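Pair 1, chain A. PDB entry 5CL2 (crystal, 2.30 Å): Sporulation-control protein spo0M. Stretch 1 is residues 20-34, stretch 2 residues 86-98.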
# COMPACT_ATOMS: atom_id res chain seq x y z
N ALA A 20 11.26 -16.85 15.31
CA ALA A 20 10.22 -15.89 15.72
C ALA A 20 10.67 -14.43 15.64
O ALA A 20 11.73 -14.05 16.14
CB ALA A 20 9.74 -16.19 17.14
N TYR A 21 9.82 -13.61 15.04
CA TYR A 21 10.09 -12.19 14.86
C TYR A 21 8.82 -11.37 15.04
O TYR A 21 7.71 -11.89 14.91
CB TYR A 21 10.66 -11.93 13.46
CG TYR A 21 11.99 -12.59 13.18
CD1 TYR A 21 12.05 -13.88 12.65
CD2 TYR A 21 13.18 -11.92 13.39
CE1 TYR A 21 13.28 -14.49 12.36
CE2 TYR A 21 14.42 -12.51 13.10
CZ TYR A 21 14.46 -13.79 12.59
OH TYR A 21 15.68 -14.37 12.32
N PHE A 22 8.94 -10.08 15.32
CA PHE A 22 7.76 -9.25 15.16
C PHE A 22 8.06 -8.20 14.10
O PHE A 22 9.23 -8.00 13.75
CB PHE A 22 7.28 -8.66 16.50
CG PHE A 22 8.31 -7.88 17.24
CD1 PHE A 22 8.50 -6.53 16.95
CD2 PHE A 22 9.04 -8.45 18.27
CE1 PHE A 22 9.44 -5.78 17.65
CE2 PHE A 22 9.98 -7.72 18.97
CZ PHE A 22 10.18 -6.37 18.66
N PRO A 23 7.01 -7.59 13.50
CA PRO A 23 7.21 -6.62 12.42
C PRO A 23 8.21 -5.53 12.74
O PRO A 23 8.22 -4.98 13.85
CB PRO A 23 5.80 -6.04 12.22
CG PRO A 23 4.91 -7.17 12.55
CD PRO A 23 5.58 -7.90 13.69
N GLY A 24 9.06 -5.22 11.76
CA GLY A 24 10.06 -4.18 11.92
C GLY A 24 11.41 -4.75 12.31
O GLY A 24 12.44 -4.11 12.12
N GLU A 25 11.41 -5.96 12.85
CA GLU A 25 12.63 -6.61 13.26
C GLU A 25 13.36 -7.14 12.02
O GLU A 25 12.74 -7.45 11.01
CB GLU A 25 12.33 -7.74 14.25
CG GLU A 25 13.54 -8.57 14.70
CD GLU A 25 13.32 -9.28 16.03
OE1 GLU A 25 12.17 -9.29 16.54
OE2 GLU A 25 14.32 -9.80 16.58
N GLU A 26 14.69 -7.20 12.11
CA GLU A 26 15.51 -7.72 11.02
C GLU A 26 15.64 -9.23 11.08
O GLU A 26 16.02 -9.79 12.10
CB GLU A 26 16.91 -7.12 11.08
CG GLU A 26 17.19 -6.08 10.02
CD GLU A 26 18.68 -5.92 9.84
OE1 GLU A 26 19.40 -6.85 10.24
OE2 GLU A 26 19.13 -4.88 9.31
N VAL A 27 15.29 -9.89 9.99
CA VAL A 27 15.52 -11.33 9.83
C VAL A 27 16.92 -11.57 9.24
O VAL A 27 17.29 -10.99 8.21
CB VAL A 27 14.45 -11.99 8.94
CG1 VAL A 27 14.68 -13.51 8.84
CG2 VAL A 27 13.05 -11.69 9.48
N GLN A 28 17.70 -12.41 9.91
CA GLN A 28 19.02 -12.78 9.39
C GLN A 28 19.14 -14.28 9.17
O GLN A 28 18.55 -15.08 9.90
CB GLN A 28 20.12 -12.32 10.32
CG GLN A 28 19.81 -11.05 11.07
CD GLN A 28 21.00 -10.58 11.87
OE1 GLN A 28 22.10 -11.07 11.69
NE2 GLN A 28 20.78 -9.61 12.75
N GLY A 29 19.92 -14.66 8.18
CA GLY A 29 20.12 -16.09 7.98
C GLY A 29 21.14 -16.37 6.92
O GLY A 29 21.88 -15.49 6.48
N THR A 30 21.18 -17.63 6.51
CA THR A 30 22.11 -18.05 5.49
C THR A 30 21.41 -19.01 4.55
O THR A 30 20.70 -19.89 5.00
CB THR A 30 23.35 -18.72 6.12
OG1 THR A 30 24.04 -17.76 6.93
CG2 THR A 30 24.29 -19.26 5.05
N VAL A 31 21.60 -18.82 3.26
CA VAL A 31 21.21 -19.83 2.28
C VAL A 31 22.43 -20.76 1.99
O VAL A 31 23.46 -20.30 1.51
CB VAL A 31 20.75 -19.19 0.96
CG1 VAL A 31 20.30 -20.26 -0.03
CG2 VAL A 31 19.62 -18.16 1.21
N HIS A 32 22.31 -22.05 2.30
CA HIS A 32 23.35 -23.03 1.96
C HIS A 32 23.01 -23.78 0.68
O HIS A 32 21.90 -24.28 0.51
CB HIS A 32 23.54 -24.03 3.09
CG HIS A 32 23.93 -23.37 4.39
ND1 HIS A 32 25.23 -23.10 4.72
CD2 HIS A 32 23.17 -22.92 5.41
CE1 HIS A 32 25.26 -22.52 5.91
NE2 HIS A 32 24.02 -22.40 6.34
N VAL A 33 23.97 -23.82 -0.24
CA VAL A 33 23.76 -24.51 -1.50
C VAL A 33 24.84 -25.60 -1.67
O VAL A 33 26.01 -25.38 -1.33
CB VAL A 33 23.78 -23.52 -2.68
CG1 VAL A 33 23.27 -24.17 -3.93
CG2 VAL A 33 22.91 -22.32 -2.36
N LYS A 34 24.45 -26.78 -2.13
CA LYS A 34 25.41 -27.87 -2.36
C LYS A 34 25.24 -28.40 -3.78
O LYS A 34 24.13 -28.72 -4.19
CB LYS A 34 25.24 -28.99 -1.33
CG LYS A 34 26.28 -30.16 -1.47
CD LYS A 34 26.19 -31.15 -0.28
CE LYS A 34 27.41 -32.09 -0.20
NZ LYS A 34 28.74 -31.43 -0.37
N GLN A 86 27.82 -20.59 0.75
CA GLN A 86 27.01 -20.00 1.81
C GLN A 86 26.69 -18.56 1.45
O GLN A 86 27.60 -17.75 1.27
CB GLN A 86 27.70 -20.04 3.18
CG GLN A 86 28.22 -21.39 3.57
CD GLN A 86 29.54 -21.68 2.89
OE1 GLN A 86 30.27 -20.75 2.52
NE2 GLN A 86 29.82 -22.96 2.64
N PHE A 87 25.41 -18.23 1.33
CA PHE A 87 25.04 -16.86 1.11
C PHE A 87 24.29 -16.31 2.31
O PHE A 87 23.13 -16.58 2.48
CB PHE A 87 24.19 -16.75 -0.16
CG PHE A 87 24.85 -17.33 -1.38
CD1 PHE A 87 25.71 -16.55 -2.15
CD2 PHE A 87 24.64 -18.66 -1.75
CE1 PHE A 87 26.35 -17.08 -3.28
CE2 PHE A 87 25.27 -19.21 -2.89
CZ PHE A 87 26.13 -18.41 -3.66
N PRO A 88 24.97 -15.51 3.15
CA PRO A 88 24.29 -14.86 4.27
C PRO A 88 23.43 -13.68 3.82
O PRO A 88 23.76 -13.01 2.84
CB PRO A 88 25.44 -14.38 5.17
CG PRO A 88 26.65 -14.34 4.27
CD PRO A 88 26.44 -15.42 3.25
N PHE A 89 22.32 -13.45 4.52
CA PHE A 89 21.39 -12.39 4.14
C PHE A 89 20.72 -11.73 5.34
O PHE A 89 20.64 -12.30 6.44
CB PHE A 89 20.31 -12.94 3.21
CG PHE A 89 19.40 -13.95 3.89
CD1 PHE A 89 18.28 -13.53 4.62
CD2 PHE A 89 19.69 -15.31 3.84
CE1 PHE A 89 17.46 -14.45 5.26
CE2 PHE A 89 18.88 -16.24 4.48
CZ PHE A 89 17.76 -15.81 5.19
N THR A 90 20.18 -10.54 5.08
CA THR A 90 19.36 -9.84 6.06
C THR A 90 18.24 -9.04 5.35
O THR A 90 18.44 -8.47 4.27
CB THR A 90 20.25 -8.91 6.93
OG1 THR A 90 19.50 -8.43 8.05
CG2 THR A 90 20.77 -7.74 6.13
N PHE A 91 17.06 -9.01 5.97
CA PHE A 91 15.98 -8.16 5.46
C PHE A 91 15.08 -7.76 6.60
O PHE A 91 15.04 -8.41 7.64
CB PHE A 91 15.17 -8.85 4.36
CG PHE A 91 14.32 -10.01 4.85
CD1 PHE A 91 14.86 -11.30 4.94
CD2 PHE A 91 12.98 -9.82 5.16
CE1 PHE A 91 14.09 -12.37 5.37
CE2 PHE A 91 12.19 -10.88 5.60
CZ PHE A 91 12.75 -12.17 5.70
N THR A 92 14.34 -6.68 6.41
CA THR A 92 13.46 -6.23 7.45
C THR A 92 12.06 -6.74 7.20
O THR A 92 11.55 -6.64 6.08
CB THR A 92 13.47 -4.71 7.53
OG1 THR A 92 14.83 -4.27 7.63
CG2 THR A 92 12.68 -4.22 8.73
N LEU A 93 11.46 -7.29 8.24
CA LEU A 93 10.06 -7.71 8.21
C LEU A 93 9.19 -6.47 8.05
O LEU A 93 9.18 -5.61 8.94
CB LEU A 93 9.71 -8.45 9.49
CG LEU A 93 8.82 -9.69 9.46
CD1 LEU A 93 9.54 -10.81 8.77
CD2 LEU A 93 8.42 -10.09 10.87
N PRO A 94 8.46 -6.37 6.93
CA PRO A 94 7.56 -5.22 6.69
C PRO A 94 6.57 -5.03 7.84
O PRO A 94 6.24 -6.01 8.50
CB PRO A 94 6.83 -5.60 5.40
CG PRO A 94 7.80 -6.56 4.70
CD PRO A 94 8.50 -7.32 5.80
N LEU A 95 6.14 -3.80 8.10
CA LEU A 95 5.23 -3.54 9.21
C LEU A 95 3.81 -4.09 9.00
O LEU A 95 3.03 -4.19 9.95
CB LEU A 95 5.16 -2.04 9.49
CG LEU A 95 6.44 -1.46 10.09
CD1 LEU A 95 6.32 0.04 10.40
CD2 LEU A 95 6.80 -2.24 11.34
N ASP A 96 3.47 -4.42 7.76
CA ASP A 96 2.14 -4.99 7.49
C ASP A 96 2.18 -6.54 7.47
O ASP A 96 1.21 -7.17 7.04
CB ASP A 96 1.54 -4.44 6.19
CG ASP A 96 2.54 -4.48 5.04
OD1 ASP A 96 3.65 -4.97 5.30
OD2 ASP A 96 2.22 -4.08 3.89
N THR A 97 3.31 -7.14 7.84
CA THR A 97 3.37 -8.60 8.04
C THR A 97 2.35 -9.04 9.08
O THR A 97 2.35 -8.53 10.20
CB THR A 97 4.78 -9.06 8.51
OG1 THR A 97 5.76 -8.66 7.56
CG2 THR A 97 4.83 -10.57 8.69
N PRO A 98 1.49 -10.03 8.75
CA PRO A 98 0.45 -10.44 9.68
C PRO A 98 1.05 -11.19 10.86
O PRO A 98 2.15 -11.75 10.75
CB PRO A 98 -0.41 -11.41 8.87
CG PRO A 98 0.17 -11.41 7.48
CD PRO A 98 1.56 -10.93 7.59

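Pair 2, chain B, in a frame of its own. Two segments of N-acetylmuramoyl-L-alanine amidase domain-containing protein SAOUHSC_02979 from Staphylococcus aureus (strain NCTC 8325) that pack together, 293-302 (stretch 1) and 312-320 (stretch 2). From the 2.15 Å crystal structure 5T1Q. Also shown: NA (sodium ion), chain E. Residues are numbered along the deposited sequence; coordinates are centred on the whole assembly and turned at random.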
# COMPACT_ATOMS: atom_id res chain seq x y z
N PRO B 293 -3.22 30.07 -0.94
CA PRO B 293 -2.75 28.83 -1.54
C PRO B 293 -1.30 28.95 -2.02
O PRO B 293 -0.90 29.98 -2.55
CB PRO B 293 -3.73 28.62 -2.72
CG PRO B 293 -4.97 29.33 -2.28
CD PRO B 293 -4.44 30.57 -1.61
N LYS B 294 -0.53 27.89 -1.84
CA LYS B 294 0.88 27.93 -2.20
C LYS B 294 1.37 26.59 -2.70
O LYS B 294 1.11 25.53 -2.12
CB LYS B 294 1.67 28.37 -0.98
CG LYS B 294 3.15 28.60 -1.23
CD LYS B 294 3.78 29.12 0.05
CE LYS B 294 5.28 29.18 -0.06
NZ LYS B 294 5.78 29.79 1.20
N ARG B 295 2.13 26.66 -3.79
CA ARG B 295 2.68 25.50 -4.45
C ARG B 295 3.62 24.74 -3.51
O ARG B 295 4.44 25.33 -2.85
CB ARG B 295 3.43 25.95 -5.71
CG ARG B 295 3.95 24.83 -6.58
CD ARG B 295 4.57 25.38 -7.84
NE ARG B 295 5.06 24.31 -8.70
CZ ARG B 295 6.32 23.87 -8.73
NH1 ARG B 295 6.64 22.88 -9.56
NH2 ARG B 295 7.26 24.40 -7.94
N HIS B 296 3.43 23.42 -3.47
CA HIS B 296 4.22 22.50 -2.63
C HIS B 296 4.08 22.66 -1.12
O HIS B 296 4.93 22.20 -0.34
CB HIS B 296 5.70 22.47 -3.05
CG HIS B 296 5.92 21.99 -4.45
ND1 HIS B 296 7.06 22.26 -5.16
CD2 HIS B 296 5.10 21.32 -5.30
CE1 HIS B 296 6.97 21.72 -6.36
NE2 HIS B 296 5.79 21.14 -6.47
N ALA B 297 3.00 23.29 -0.71
CA ALA B 297 2.69 23.40 0.68
C ALA B 297 1.81 22.22 1.03
O ALA B 297 1.23 21.58 0.14
CB ALA B 297 1.93 24.70 0.94
N ALA B 298 1.76 21.88 2.31
CA ALA B 298 0.81 20.89 2.80
C ALA B 298 -0.51 21.67 2.96
O ALA B 298 -0.49 22.77 3.50
CB ALA B 298 1.25 20.34 4.15
N VAL B 299 -1.62 21.13 2.47
CA VAL B 299 -2.90 21.82 2.60
C VAL B 299 -3.76 21.05 3.60
O VAL B 299 -3.98 19.84 3.46
CB VAL B 299 -3.61 22.08 1.25
CG1 VAL B 299 -3.79 20.79 0.46
CG2 VAL B 299 -4.94 22.78 1.47
N VAL B 300 -4.23 21.77 4.61
CA VAL B 300 -5.01 21.15 5.66
C VAL B 300 -6.50 21.48 5.60
O VAL B 300 -6.89 22.63 5.41
CB VAL B 300 -4.48 21.59 7.03
CG1 VAL B 300 -5.32 20.99 8.15
CG2 VAL B 300 -3.01 21.22 7.16
N PHE B 301 -7.31 20.42 5.81
CA PHE B 301 -8.75 20.46 5.92
C PHE B 301 -9.07 20.20 7.39
O PHE B 301 -8.68 19.14 7.93
CB PHE B 301 -9.40 19.30 5.13
CG PHE B 301 -9.32 19.42 3.62
CD1 PHE B 301 -8.14 19.14 2.95
CD2 PHE B 301 -10.44 19.78 2.89
CE1 PHE B 301 -8.08 19.22 1.57
CE2 PHE B 301 -10.38 19.88 1.50
CZ PHE B 301 -9.21 19.59 0.84
N GLU B 302 -9.79 21.11 8.05
CA GLU B 302 -10.19 20.91 9.45
C GLU B 302 -11.17 19.71 9.55
O GLU B 302 -11.71 19.24 8.55
CB GLU B 302 -10.86 22.17 10.03
CG GLU B 302 -10.00 23.44 10.06
CD GLU B 302 -8.88 23.40 11.11
OE1 GLU B 302 -8.70 22.37 11.79
OE2 GLU B 302 -8.19 24.43 11.30
N TYR B 312 -10.87 13.39 12.13
CA TYR B 312 -9.45 13.61 11.77
C TYR B 312 -9.15 14.70 10.76
O TYR B 312 -8.01 15.11 10.65
CB TYR B 312 -8.81 12.32 11.22
CG TYR B 312 -8.71 11.15 12.17
CD1 TYR B 312 -8.33 11.32 13.50
CD2 TYR B 312 -8.86 9.85 11.70
CE1 TYR B 312 -8.19 10.23 14.35
CE2 TYR B 312 -8.71 8.76 12.54
CZ TYR B 312 -8.38 8.96 13.86
OH TYR B 312 -8.25 7.88 14.70
N GLY B 313 -10.14 15.16 10.01
CA GLY B 313 -9.86 16.12 8.95
C GLY B 313 -9.04 15.41 7.87
O GLY B 313 -9.08 14.19 7.75
N HIS B 314 -8.26 16.17 7.14
CA HIS B 314 -7.48 15.62 6.07
C HIS B 314 -6.32 16.52 5.73
O HIS B 314 -6.35 17.71 6.04
CB HIS B 314 -8.41 15.44 4.85
CG HIS B 314 -7.75 14.83 3.67
ND1 HIS B 314 -7.26 13.54 3.68
CD2 HIS B 314 -7.54 15.30 2.42
CE1 HIS B 314 -6.74 13.26 2.50
NE2 HIS B 314 -6.89 14.31 1.71
N VAL B 315 -5.29 15.96 5.12
CA VAL B 315 -4.15 16.72 4.66
C VAL B 315 -3.74 16.20 3.28
O VAL B 315 -3.79 15.01 2.99
CB VAL B 315 -3.00 16.75 5.71
CG1 VAL B 315 -2.37 15.37 5.91
CG2 VAL B 315 -1.94 17.75 5.32
N ALA B 316 -3.33 17.13 2.42
CA ALA B 316 -2.95 16.83 1.04
C ALA B 316 -1.78 17.71 0.64
O ALA B 316 -1.40 18.61 1.39
CB ALA B 316 -4.12 17.07 0.10
N PHE B 317 -1.20 17.43 -0.52
CA PHE B 317 -0.05 18.17 -1.02
C PHE B 317 -0.47 19.03 -2.21
O PHE B 317 -1.11 18.52 -3.13
CB PHE B 317 1.05 17.18 -1.43
CG PHE B 317 2.29 17.84 -1.99
CD1 PHE B 317 3.25 18.35 -1.15
CD2 PHE B 317 2.48 17.95 -3.36
CE1 PHE B 317 4.40 18.96 -1.65
CE2 PHE B 317 3.61 18.58 -3.87
CZ PHE B 317 4.58 19.07 -3.01
N VAL B 318 -0.11 20.31 -2.21
CA VAL B 318 -0.44 21.21 -3.31
C VAL B 318 0.54 21.01 -4.49
O VAL B 318 1.70 21.42 -4.42
CB VAL B 318 -0.41 22.69 -2.88
CG1 VAL B 318 -0.77 23.61 -4.05
CG2 VAL B 318 -1.35 22.92 -1.72
N GLU B 319 0.06 20.39 -5.57
CA GLU B 319 0.88 20.18 -6.77
C GLU B 319 0.95 21.45 -7.62
O GLU B 319 1.96 21.74 -8.24
CB GLU B 319 0.31 19.06 -7.64
CG GLU B 319 0.25 17.69 -6.99
CD GLU B 319 1.60 17.01 -6.80
OE1 GLU B 319 2.64 17.51 -7.31
OE2 GLU B 319 1.61 15.94 -6.15
N LYS B 320 -0.14 22.21 -7.65
CA LYS B 320 -0.21 23.41 -8.48
C LYS B 320 -1.23 24.39 -7.96
O LYS B 320 -2.25 24.01 -7.39
CB LYS B 320 -0.62 23.01 -9.90
CG LYS B 320 -0.65 24.14 -10.91
CD LYS B 320 -1.10 23.64 -12.28
CE LYS B 320 -1.18 24.76 -13.29
NZ LYS B 320 -1.61 24.19 -14.59
NA NA E . -6.45 22.50 13.15
O HOH W 1 2.92 23.63 -10.20
O HOH W 2 4.07 19.70 -8.19
O HOH W 3 -7.30 24.88 13.59
O HOH W 4 -7.59 21.44 14.82

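Pair 1, from the sporulation-control protein spo0M, and pair 2, from an amidase domain-containing protein of Staphylococcus aureus, share one backbone arrangement: a type II turn leads into a strand that runs antiparallel to a second strand. The N-to-C directions of the strands differ by 157° in pair 1 and 148° in pair 2, and 14 central residues superpose with an RMSD of 0.4 Å.

The turns, Phe22(A) to Glu25(A) and Lys294(B) to Ala297(B), coincide, and each offers the amide of its third residue to the second stretch. Gly24(A) N donates to Leu93(A) O at 2.8 Å, and His296(B) N donates to Val318(B) O, also at 2.8 Å. The return bonds match as well: Leu93(A) N reaches Glu25(A) O at 3.1 Å, and Val318(B) N reaches Ala297(B) O at 3.0 Å. Farther along, Val27(A) pairs with Phe91(A) as Val299(B) does with Ala316(B), each through two backbone hydrogen bonds; Val27(A) N to Phe91(A) O and Val299(B) N to Ala316(B) O are both 2.8 Å.

The third turn position has positive phi in both pairs. Pair 1 places glycine there, whereas pair 2 accommodates His296(B), whose ring lies nearly parallel to that of Phe317(B) but slid apart, with CD2 of His296(B) 3.3 Å from CZ of Phe317(B). A water also joins NE2 of His296(B) (2.8 Å) to O of Glu319(B) (2.9 Å). One position earlier, Pro23(A) packs its CB 4.0 Å from Leu95(A) CD2, while Arg295(B) uses NE to hold a second water (2.7 Å), which donates to Glu319(B) O (2.9 Å).

Beside the turn, Leu93(A) and Val318(B) fill the same place. CD1 of Leu93(A) meets CG2 of Val27(A) at 3.7 Å, and CG2 of Val318(B) meets CB of Val299(B) at 3.8 Å. The matched valines face different neighbours across the sheet: Val27(A) sets CB over the face of the Phe91(A) ring, 3.9 Å from its centroid, but Val299(B) has only the methyl of Ala316(B) opposite, CG1 to CB 3.8 Å.

The next pair on this face differs in how bulk is shared: one ring over a glycine in pair 1, two rings in pair 2. In pair 1 the large residue is Phe89(A), whose ring lies over Gly29(A), with Gly29(A) CA 4.0 Å from the ring centroid; an ideal CB on this glycine would come within 2.8 Å of Phe89(A) CZ. In pair 2 both positions carry rings, Phe301(B) and His314(B), set obliquely at 53° with centroids 5.7 Å apart. The histidine adopts chi1 t where Phe89(A) adopts p, and their side-chain centres lie 4.0 Å apart after superposition.

On the other face, pair 1 is polar: Thr90(A) OG1 donates to Glu26(A) OE1 at 2.7 Å. The matched residues in pair 2 are apolar, Ala298(B) CB lying 4.3 Å from Val315(B) CG2, which also approaches Val300(B) CG2 at 4.1 Å.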